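Local coordinates for divalent-cation tolerance protein CutA (Thermotoga maritima, PDB 1VHF) that is probably involved in resistance toward heavy metals, as a copper-binding homotrimeric member of the CutA family, at residues L17-K22 against E69-L74. Residues are numbered along the deposited sequence; the frame is centred on the assembly and turned at random.
Sequences LEIGRK and EELRKL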
ATOM      1  N   LEU A  17       3.505  -9.220   0.636  1.00  9.00           N
ATOM      2  CA  LEU A  17       4.910  -9.099   0.998  1.00  9.28           C
ATOM      3  C   LEU A  17       5.817  -8.976  -0.243  1.00  9.28           C
ATOM      4  O   LEU A  17       6.769  -8.203  -0.137  1.00 10.77           O
ATOM      5  CB  LEU A  17       5.396 -10.279   1.859  1.00 10.13           C
ATOM      6  CG  LEU A  17       4.613 -10.538   3.138  1.00 17.82           C
ATOM      7  CD1 LEU A  17       5.355 -11.614   3.953  1.00 17.31           C
ATOM      8  CD2 LEU A  17       4.362  -9.314   3.969  1.00 18.23           C
ATOM      9  N   GLU A  18       5.485  -9.688  -1.323  1.00 10.09           N
ATOM     10  CA  GLU A  18       6.372  -9.584  -2.519  1.00  9.80           C
ATOM     11  C   GLU A  18       6.269  -8.190  -3.105  1.00 10.56           C
ATOM     12  O   GLU A  18       7.286  -7.601  -3.496  1.00 10.87           O
ATOM     13  CB  GLU A  18       5.874 -10.626  -3.526  1.00 12.32           C
ATOM     14  CG  GLU A  18       6.550 -10.616  -4.891  1.00 18.23           C
ATOM     15  CD  GLU A  18       5.716 -11.160  -6.024  1.00 22.85           C
ATOM     16  OE1 GLU A  18       4.629 -11.744  -5.872  1.00 25.13           O
ATOM     17  OE2 GLU A  18       6.160 -11.060  -7.209  1.00 25.05           O
ATOM     18  N   ILE A  19       5.044  -7.635  -3.165  1.00  8.26           N
ATOM     19  CA  ILE A  19       4.894  -6.282  -3.740  1.00  9.75           C
ATOM     20  C   ILE A  19       5.558  -5.269  -2.836  1.00  9.28           C
ATOM     21  O   ILE A  19       6.255  -4.354  -3.297  1.00 10.40           O
ATOM     22  CB  ILE A  19       3.403  -6.034  -4.014  1.00  7.44           C
ATOM     23  CG1 ILE A  19       3.033  -6.905  -5.238  1.00 10.83           C
ATOM     24  CG2 ILE A  19       3.148  -4.567  -4.280  1.00 10.54           C
ATOM     25  CD1 ILE A  19       1.540  -6.911  -5.510  1.00 11.67           C
ATOM     26  N   GLY A  20       5.386  -5.422  -1.518  1.00  9.46           N
ATOM     27  CA  GLY A  20       6.094  -4.464  -0.624  1.00  9.29           C
ATOM     28  C   GLY A  20       7.595  -4.572  -0.842  1.00  8.54           C
ATOM     29  O   GLY A  20       8.254  -3.538  -0.842  1.00  9.57           O
ATOM     30  N   ARG A  21       8.141  -5.799  -0.908  1.00  9.23           N
ATOM     31  CA  ARG A  21       9.597  -5.900  -1.158  1.00  9.68           C
ATOM     32  C   ARG A  21       9.966  -5.255  -2.473  1.00 10.30           C
ATOM     33  O   ARG A  21      10.999  -4.544  -2.512  1.00 11.44           O
ATOM     34  CB  ARG A  21       9.956  -7.401  -1.165  1.00 12.25           C
ATOM     35  CG  ARG A  21      11.444  -7.602  -1.477  1.00 19.19           C
ATOM     36  CD  ARG A  21      11.784  -9.074  -1.619  1.00 23.38           C
ATOM     37  NE  ARG A  21      13.155  -9.369  -1.286  1.00 33.89           N
ATOM     38  CZ  ARG A  21      13.798  -9.196  -0.140  1.00 34.31           C
ATOM     39  NH1 ARG A  21      13.213  -8.689   0.927  1.00 39.24           N
ATOM     40  NH2 ARG A  21      15.074  -9.553  -0.077  1.00 38.78           N
ATOM     41  N   LYS A  22       9.208  -5.425  -3.561  1.00 10.54           N
ATOM     42  CA  LYS A  22       9.542  -4.814  -4.842  1.00 10.77           C
ATOM     43  C   LYS A  22       9.524  -3.301  -4.755  1.00 10.52           C
ATOM     44  O   LYS A  22      10.371  -2.614  -5.351  1.00 11.28           O
ATOM     45  CB  LYS A  22       8.585  -5.297  -5.949  1.00 11.51           C
ATOM     46  CG  LYS A  22       9.004  -6.701  -6.420  1.00 15.19           C
ATOM     47  CD  LYS A  22       8.107  -7.216  -7.518  1.00 22.29           C
ATOM     48  CE  LYS A  22       8.402  -8.704  -7.806  1.00 26.06           C
ATOM     49  NZ  LYS A  22       9.816  -8.873  -8.242  1.00 33.70           N
ATOM     50  N   GLU A  69       1.526   4.294  -9.843  1.00 12.39           N
ATOM     51  CA  GLU A  69       1.771   3.645 -11.132  1.00 14.68           C
ATOM     52  C   GLU A  69       2.378   2.277 -10.974  1.00 13.27           C
ATOM     53  O   GLU A  69       1.874   1.277 -11.527  1.00 13.31           O
ATOM     54  CB  GLU A  69       2.711   4.553 -11.962  1.00 18.59           C
ATOM     55  CG  GLU A  69       2.124   5.911 -12.308  1.00 27.81           C
ATOM     56  CD  GLU A  69       3.017   6.734 -13.216  1.00 33.83           C
ATOM     57  OE1 GLU A  69       3.901   7.464 -12.719  1.00 36.30           O
ATOM     58  OE2 GLU A  69       2.846   6.659 -14.453  1.00 38.46           O
ATOM     59  N   GLU A  70       3.386   2.125 -10.126  1.00 13.13           N
ATOM     60  CA  GLU A  70       4.026   0.839  -9.925  1.00 12.77           C
ATOM     61  C   GLU A  70       3.096  -0.138  -9.249  1.00 11.27           C
ATOM     62  O   GLU A  70       3.060  -1.331  -9.563  1.00 12.77           O
ATOM     63  CB  GLU A  70       5.368   0.935  -9.197  1.00 16.36           C
ATOM     64  CG  GLU A  70       6.164  -0.340  -9.183  1.00 18.14           C
ATOM     65  CD  GLU A  70       6.591  -0.954 -10.496  1.00 21.82           C
ATOM     66  OE1 GLU A  70       6.632  -0.263 -11.528  1.00 20.17           O
ATOM     67  OE2 GLU A  70       6.925  -2.168 -10.514  1.00 21.16           O
ATOM     68  N   LEU A  71       2.426   0.322  -8.159  1.00 10.84           N
ATOM     69  CA  LEU A  71       1.506  -0.583  -7.464  1.00 11.16           C
ATOM     70  C   LEU A  71       0.395  -1.056  -8.379  1.00 12.14           C
ATOM     71  O   LEU A  71       0.113  -2.269  -8.342  1.00 12.68           O
ATOM     72  CB  LEU A  71       0.988   0.188  -6.236  1.00 11.64           C
ATOM     73  CG  LEU A  71      -0.018  -0.581  -5.376  1.00 13.54           C
ATOM     74  CD1 LEU A  71       0.557  -1.890  -4.860  1.00 12.18           C
ATOM     75  CD2 LEU A  71      -0.455   0.287  -4.203  1.00 14.85           C
ATOM     76  N   ARG A  72      -0.165  -0.215  -9.239  1.00 10.96           N
ATOM     77  CA  ARG A  72      -1.224  -0.656 -10.167  1.00 13.14           C
ATOM     78  C   ARG A  72      -0.653  -1.720 -11.117  1.00 13.15           C
ATOM     79  O   ARG A  72      -1.260  -2.767 -11.360  1.00 13.05           O
ATOM     80  CB  ARG A  72      -1.723   0.513 -11.008  1.00 15.90           C
ATOM     81  CG  ARG A  72      -2.764   0.069 -12.082  1.00 18.86           C
ATOM     82  CD  ARG A  72      -4.083  -0.063 -11.368  1.00 22.65           C
ATOM     83  NE  ARG A  72      -5.232  -0.497 -12.105  1.00 23.55           N
ATOM     84  CZ  ARG A  72      -5.968   0.119 -13.006  1.00 24.90           C
ATOM     85  NH1 ARG A  72      -5.678   1.357 -13.403  1.00 24.29           N
ATOM     86  NH2 ARG A  72      -7.085  -0.465 -13.451  1.00 21.73           N
ATOM     87  N   LYS A  73       0.579  -1.505 -11.572  1.00 11.38           N
ATOM     88  CA  LYS A  73       1.223  -2.433 -12.490  1.00 13.33           C
ATOM     89  C   LYS A  73       1.668  -3.729 -11.910  1.00 12.86           C
ATOM     90  O   LYS A  73       1.858  -4.728 -12.658  1.00 14.58           O
ATOM     91  CB  LYS A  73       2.373  -1.696 -13.225  1.00 14.88           C
ATOM     92  CG  LYS A  73       1.746  -0.780 -14.278  1.00 17.65           C
ATOM     93  CD  LYS A  73       2.775   0.104 -14.984  1.00 21.00           C
ATOM     94  CE  LYS A  73       2.024   1.050 -15.900  1.00 23.51           C
ATOM     95  NZ  LYS A  73       2.852   2.068 -16.588  1.00 23.53           N
ATOM     96  N   LEU A  74       1.912  -3.823 -10.605  1.00 11.35           N
ATOM     97  CA  LEU A  74       2.284  -5.058  -9.950  1.00  9.44           C
ATOM     98  C   LEU A  74       1.059  -5.785  -9.356  1.00  8.77           C
ATOM     99  O   LEU A  74       1.162  -6.931  -8.942  1.00 11.10           O
ATOM    100  CB  LEU A  74       3.250  -4.759  -8.776  1.00 11.68           C
ATOM    101  CG  LEU A  74       4.630  -4.213  -9.164  1.00 12.31           C
ATOM    102  CD1 LEU A  74       5.393  -3.733  -7.938  1.00 14.21           C
ATOM    103  CD2 LEU A  74       5.433  -5.299  -9.889  1.00 15.11           C
TER
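I19 reaches out of helix 13-25 and sets its two branches against different residues of helix 64-74. A chi1 of -73° leaves CG1 beside the backbone N and CG2 anti to it; I19 CG2 meets CD1 of L71 at 3.8 Å, the two side chains crossing at about a right angle. The other branch runs past L74 in the opposite direction: I19 CG1 lies 4.1 Å from L74 CB, and I19 CD1 ends 3.5 Å from L74 O, a van der Waals touch of a methyl on a carbonyl oxygen in the last turn of the helix. A beta-branched residue suits this place because it can fill two directions at once. It is buried, as is L71, and both also rest on F10 of strand 3-10, so the pair joins the helices to the sheet beneath. Farther along, K22 lays its aliphatic chain across the two methyls of L74, its CB 4.1 Å from L74 CD1 and its CD 4.1 Å from L74 CD2. Lysine suits this margin because its methylenes can pack on a leucine while the end of the chain leads away, probably keeping the charge near solvent. The helix segments run roughly antiparallel (144°), both packed on one face of the antiparallel sheet in this ferredoxin-like fold. Apart from the methyl resting on L74 O, the side-chain contacts are apolar, so what the two segments give each other is probably van der Waals packing and exclusion of water, with no directional bond.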